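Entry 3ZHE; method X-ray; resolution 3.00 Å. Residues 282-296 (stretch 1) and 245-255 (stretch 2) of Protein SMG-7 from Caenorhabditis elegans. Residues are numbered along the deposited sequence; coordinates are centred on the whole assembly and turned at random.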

# COMPACT_ATOMS: atom_id res chain seq x y z
N GLU B 282 42.17 -22.65 -12.63
CA GLU B 282 42.82 -22.07 -13.81
C GLU B 282 41.80 -21.66 -14.87
O GLU B 282 41.95 -20.61 -15.51
CB GLU B 282 43.84 -23.04 -14.40
CG GLU B 282 44.61 -22.47 -15.59
CD GLU B 282 45.54 -21.34 -15.21
OE1 GLU B 282 45.77 -21.13 -13.99
OE2 GLU B 282 46.04 -20.66 -16.12
N TYR B 283 40.78 -22.49 -15.08
CA TYR B 283 39.67 -22.13 -15.97
C TYR B 283 39.06 -20.81 -15.51
O TYR B 283 38.92 -19.84 -16.29
CB TYR B 283 38.60 -23.22 -15.93
CG TYR B 283 38.91 -24.49 -16.71
CD1 TYR B 283 39.41 -24.43 -18.00
CD2 TYR B 283 38.70 -25.74 -16.14
CE1 TYR B 283 39.69 -25.58 -18.71
CE2 TYR B 283 38.98 -26.90 -16.85
CZ TYR B 283 39.48 -26.81 -18.13
OH TYR B 283 39.76 -27.96 -18.84
N VAL B 284 38.71 -20.78 -14.22
CA VAL B 284 38.17 -19.58 -13.59
C VAL B 284 39.07 -18.37 -13.82
O VAL B 284 38.59 -17.28 -14.11
CB VAL B 284 37.97 -19.79 -12.07
CG1 VAL B 284 37.50 -18.50 -11.40
CG2 VAL B 284 36.97 -20.92 -11.82
N LYS B 285 40.38 -18.58 -13.71
CA LYS B 285 41.36 -17.52 -13.91
C LYS B 285 41.30 -16.98 -15.33
O LYS B 285 41.35 -15.77 -15.54
CB LYS B 285 42.77 -18.04 -13.60
N THR B 286 41.20 -17.89 -16.30
CA THR B 286 41.08 -17.49 -17.70
C THR B 286 39.87 -16.59 -17.92
O THR B 286 40.00 -15.46 -18.41
CB THR B 286 40.98 -18.72 -18.63
OG1 THR B 286 42.12 -19.56 -18.43
CG2 THR B 286 40.92 -18.29 -20.09
N ILE B 287 38.69 -17.10 -17.54
CA ILE B 287 37.46 -16.33 -17.71
C ILE B 287 37.53 -14.96 -17.02
O ILE B 287 37.28 -13.92 -17.64
CB ILE B 287 36.24 -17.09 -17.15
CG1 ILE B 287 36.03 -18.40 -17.91
CG2 ILE B 287 34.98 -16.23 -17.23
CD1 ILE B 287 34.83 -19.19 -17.44
N TRP B 288 37.91 -15.00 -15.75
CA TRP B 288 38.03 -13.81 -14.91
C TRP B 288 38.93 -12.75 -15.53
O TRP B 288 38.54 -11.59 -15.64
CB TRP B 288 38.59 -14.22 -13.54
CG TRP B 288 38.34 -13.24 -12.45
CD1 TRP B 288 39.13 -12.19 -12.09
CD2 TRP B 288 37.22 -13.23 -11.56
NE1 TRP B 288 38.56 -11.52 -11.03
CE2 TRP B 288 37.39 -12.14 -10.69
CE3 TRP B 288 36.08 -14.04 -11.42
CZ2 TRP B 288 36.47 -11.84 -9.69
CZ3 TRP B 288 35.17 -13.73 -10.43
CH2 TRP B 288 35.37 -12.64 -9.58
N CYS B 289 40.12 -13.16 -15.94
CA CYS B 289 41.08 -12.23 -16.53
C CYS B 289 40.59 -11.66 -17.86
O CYS B 289 40.77 -10.46 -18.12
CB CYS B 289 42.45 -12.89 -16.71
SG CYS B 289 43.40 -13.04 -15.18
N THR B 290 39.99 -12.50 -18.69
CA THR B 290 39.41 -12.02 -19.95
C THR B 290 38.38 -10.92 -19.68
O THR B 290 38.43 -9.83 -20.29
CB THR B 290 38.75 -13.16 -20.75
OG1 THR B 290 39.75 -14.09 -21.18
CG2 THR B 290 38.02 -12.61 -21.96
N ALA B 291 37.47 -11.20 -18.75
CA ALA B 291 36.46 -10.23 -18.34
C ALA B 291 37.09 -8.93 -17.83
O ALA B 291 36.64 -7.84 -18.18
CB ALA B 291 35.55 -10.83 -17.28
N TYR B 292 38.14 -9.07 -17.02
CA TYR B 292 38.85 -7.92 -16.46
C TYR B 292 39.40 -7.03 -17.58
O TYR B 292 39.21 -5.81 -17.56
CB TYR B 292 39.98 -8.40 -15.54
CG TYR B 292 40.69 -7.30 -14.78
CD1 TYR B 292 39.99 -6.44 -13.94
CD2 TYR B 292 42.06 -7.13 -14.89
CE1 TYR B 292 40.64 -5.44 -13.24
CE2 TYR B 292 42.72 -6.14 -14.19
CZ TYR B 292 42.01 -5.30 -13.37
OH TYR B 292 42.66 -4.30 -12.67
N ARG B 293 40.06 -7.66 -18.55
CA ARG B 293 40.59 -6.95 -19.71
C ARG B 293 39.51 -6.19 -20.46
O ARG B 293 39.60 -4.97 -20.64
CB ARG B 293 41.27 -7.94 -20.66
CG ARG B 293 42.62 -8.45 -20.19
CD ARG B 293 43.00 -9.71 -20.93
NE ARG B 293 44.45 -9.87 -21.06
CZ ARG B 293 45.04 -10.95 -21.56
NH1 ARG B 293 44.31 -11.97 -21.97
NH2 ARG B 293 46.36 -11.00 -21.64
N SER B 294 38.49 -6.92 -20.91
CA SER B 294 37.41 -6.33 -21.69
C SER B 294 36.74 -5.16 -20.97
O SER B 294 36.53 -4.09 -21.55
CB SER B 294 36.37 -7.39 -22.06
OG SER B 294 35.29 -6.83 -22.79
N LEU B 295 36.41 -5.37 -19.70
CA LEU B 295 35.77 -4.34 -18.89
C LEU B 295 36.66 -3.11 -18.74
O LEU B 295 36.19 -1.97 -18.86
CB LEU B 295 35.39 -4.89 -17.51
CG LEU B 295 34.62 -3.94 -16.60
CD1 LEU B 295 33.30 -3.55 -17.24
CD2 LEU B 295 34.39 -4.58 -15.24
N LEU B 296 37.94 -3.34 -18.48
CA LEU B 296 38.91 -2.25 -18.39
C LEU B 296 38.90 -1.42 -19.66
O LEU B 296 38.81 -0.19 -19.61
CB LEU B 296 40.31 -2.81 -18.14
CG LEU B 296 41.01 -2.38 -16.85
CD1 LEU B 296 40.03 -2.29 -15.69
CD2 LEU B 296 42.13 -3.36 -16.52
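Stretch 2 245-255: HLQKIGEEAAT

Stretch 2 packs on stretch 1 as one helix on another. Residues 282-296 are helical throughout; residues 245-253 continue a helix that begins earlier in the chain, and Thr-255 lies in a loop or turn. The two helices run in broadly the same direction, with a signed crossing angle of -47° and axes only 7.1 Å apart at closest approach. The backbones come near each other where at least one partner is small: the CA atoms of Ile-287 and Gly-250 are 4.4 Å apart, those of Ala-291 and Ala-254 4.2 Å.

Along stretch 1, Tyr-283 comes first. Its ring edge offers carbon to a leucine methyl, CD1 lying 3.4 Å from Leu-246 CD1. One turn on, Thr-286 CB is 3.8 Å from the same Leu-246 CD1; its hydroxyl is spent within its own helix, OG1 donating to Glu-282 O (3.1 Å), so a polar residue can border this apolar patch. Ile-287 is long enough to reach two partners, with CG1 3.7 Å from Leu-246 CD2 and CD1 3.9 Å from Ile-249 CG2.

Gly-250 lies against the backbone here, its CA 3.6 Å from Ile-287 O. An ideal CB on Gly-250 would clash with Ile-287 O (2.7 Å) and with Thr-290 CB (2.6 Å), so the absence of a side chain permits the approach. Thr-290 fills the adjoining space: CG2 rests 3.3 Å from Gln-247 O, while OG1 donates to Thr-286 O (3.1 Å). Ala-291, also small, brings its CA 3.4 Å from Gly-250 O in a CA-H...O contact, and its O lies 3.5 Å from Ala-254 CB.

Further along, Ser-294 points toward stretch 2 with little bulk, OG 3.7 Å from Ala-254 CB, and apolar Leu-295 packs its CB 4.2 Å from Ala-254 CB. No hydrogen bond joins the stretches; close packing, burying 642 Å² in all, characterises the contact.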

# COMPACT_ATOMS: atom_id res chain seq x y z
N HIS B 245 36.19 -21.01 -26.08
CA HIS B 245 34.99 -20.95 -25.25
C HIS B 245 35.16 -20.05 -24.03
O HIS B 245 34.34 -19.16 -23.79
CB HIS B 245 34.57 -22.36 -24.82
CG HIS B 245 34.03 -23.19 -25.95
ND1 HIS B 245 34.47 -24.47 -26.20
CD2 HIS B 245 33.10 -22.92 -26.89
CE1 HIS B 245 33.82 -24.96 -27.25
NE2 HIS B 245 32.99 -24.03 -27.68
N LEU B 246 36.22 -20.28 -23.27
CA LEU B 246 36.52 -19.46 -22.09
C LEU B 246 36.73 -18.00 -22.46
O LEU B 246 36.31 -17.10 -21.73
CB LEU B 246 37.75 -19.98 -21.36
CG LEU B 246 37.69 -21.37 -20.72
CD1 LEU B 246 38.97 -21.63 -19.96
CD2 LEU B 246 36.48 -21.50 -19.81
N GLN B 247 37.38 -17.77 -23.59
CA GLN B 247 37.60 -16.41 -24.08
C GLN B 247 36.28 -15.69 -24.31
O GLN B 247 36.04 -14.63 -23.74
CB GLN B 247 38.43 -16.43 -25.37
CG GLN B 247 39.92 -16.36 -25.16
CD GLN B 247 40.38 -15.00 -24.68
OE1 GLN B 247 39.69 -14.00 -24.87
NE2 GLN B 247 41.55 -14.96 -24.05
N LYS B 248 35.43 -16.28 -25.15
CA LYS B 248 34.13 -15.69 -25.46
C LYS B 248 33.30 -15.47 -24.19
O LYS B 248 32.68 -14.42 -24.01
CB LYS B 248 33.37 -16.58 -26.44
N ILE B 249 33.32 -16.47 -23.32
CA ILE B 249 32.58 -16.42 -22.06
C ILE B 249 33.03 -15.26 -21.18
O ILE B 249 32.21 -14.55 -20.62
CB ILE B 249 32.68 -17.75 -21.28
CG1 ILE B 249 31.79 -18.80 -21.94
CG2 ILE B 249 32.27 -17.56 -19.83
CD1 ILE B 249 31.72 -20.08 -21.17
N GLY B 250 34.35 -15.08 -21.05
CA GLY B 250 34.88 -13.97 -20.30
C GLY B 250 34.48 -12.64 -20.91
O GLY B 250 34.07 -11.71 -20.21
N GLU B 251 34.58 -12.57 -22.24
CA GLU B 251 34.20 -11.38 -22.99
C GLU B 251 32.75 -10.98 -22.71
O GLU B 251 32.44 -9.80 -22.59
CB GLU B 251 34.40 -11.59 -24.49
CG GLU B 251 35.85 -11.75 -24.93
CD GLU B 251 35.98 -12.03 -26.42
OE1 GLU B 251 35.14 -11.52 -27.20
OE2 GLU B 251 36.91 -12.76 -26.80
N GLU B 252 31.88 -11.98 -22.58
CA GLU B 252 30.48 -11.71 -22.27
C GLU B 252 30.28 -11.38 -20.79
O GLU B 252 29.45 -10.55 -20.43
CB GLU B 252 29.60 -12.90 -22.67
CG GLU B 252 28.12 -12.73 -22.34
CD GLU B 252 27.50 -11.53 -23.04
OE1 GLU B 252 27.89 -11.25 -24.20
OE2 GLU B 252 26.65 -10.86 -22.43
N ALA B 253 31.07 -12.03 -19.93
CA ALA B 253 30.95 -11.89 -18.49
C ALA B 253 31.47 -10.53 -18.02
O ALA B 253 31.23 -10.13 -16.88
CB ALA B 253 31.69 -13.01 -17.78
N ALA B 254 32.18 -9.84 -18.90
CA ALA B 254 32.66 -8.49 -18.59
C ALA B 254 31.53 -7.50 -18.31
O ALA B 254 31.75 -6.47 -17.67
CB ALA B 254 33.54 -7.98 -19.72
N THR B 255 30.32 -7.81 -18.77
CA THR B 255 29.20 -6.88 -18.67
C THR B 255 27.99 -7.40 -17.91
O THR B 255 26.92 -6.78 -17.94
CB THR B 255 28.72 -6.44 -20.07
OG1 THR B 255 27.96 -7.50 -20.67
CG2 THR B 255 29.89 -6.09 -20.97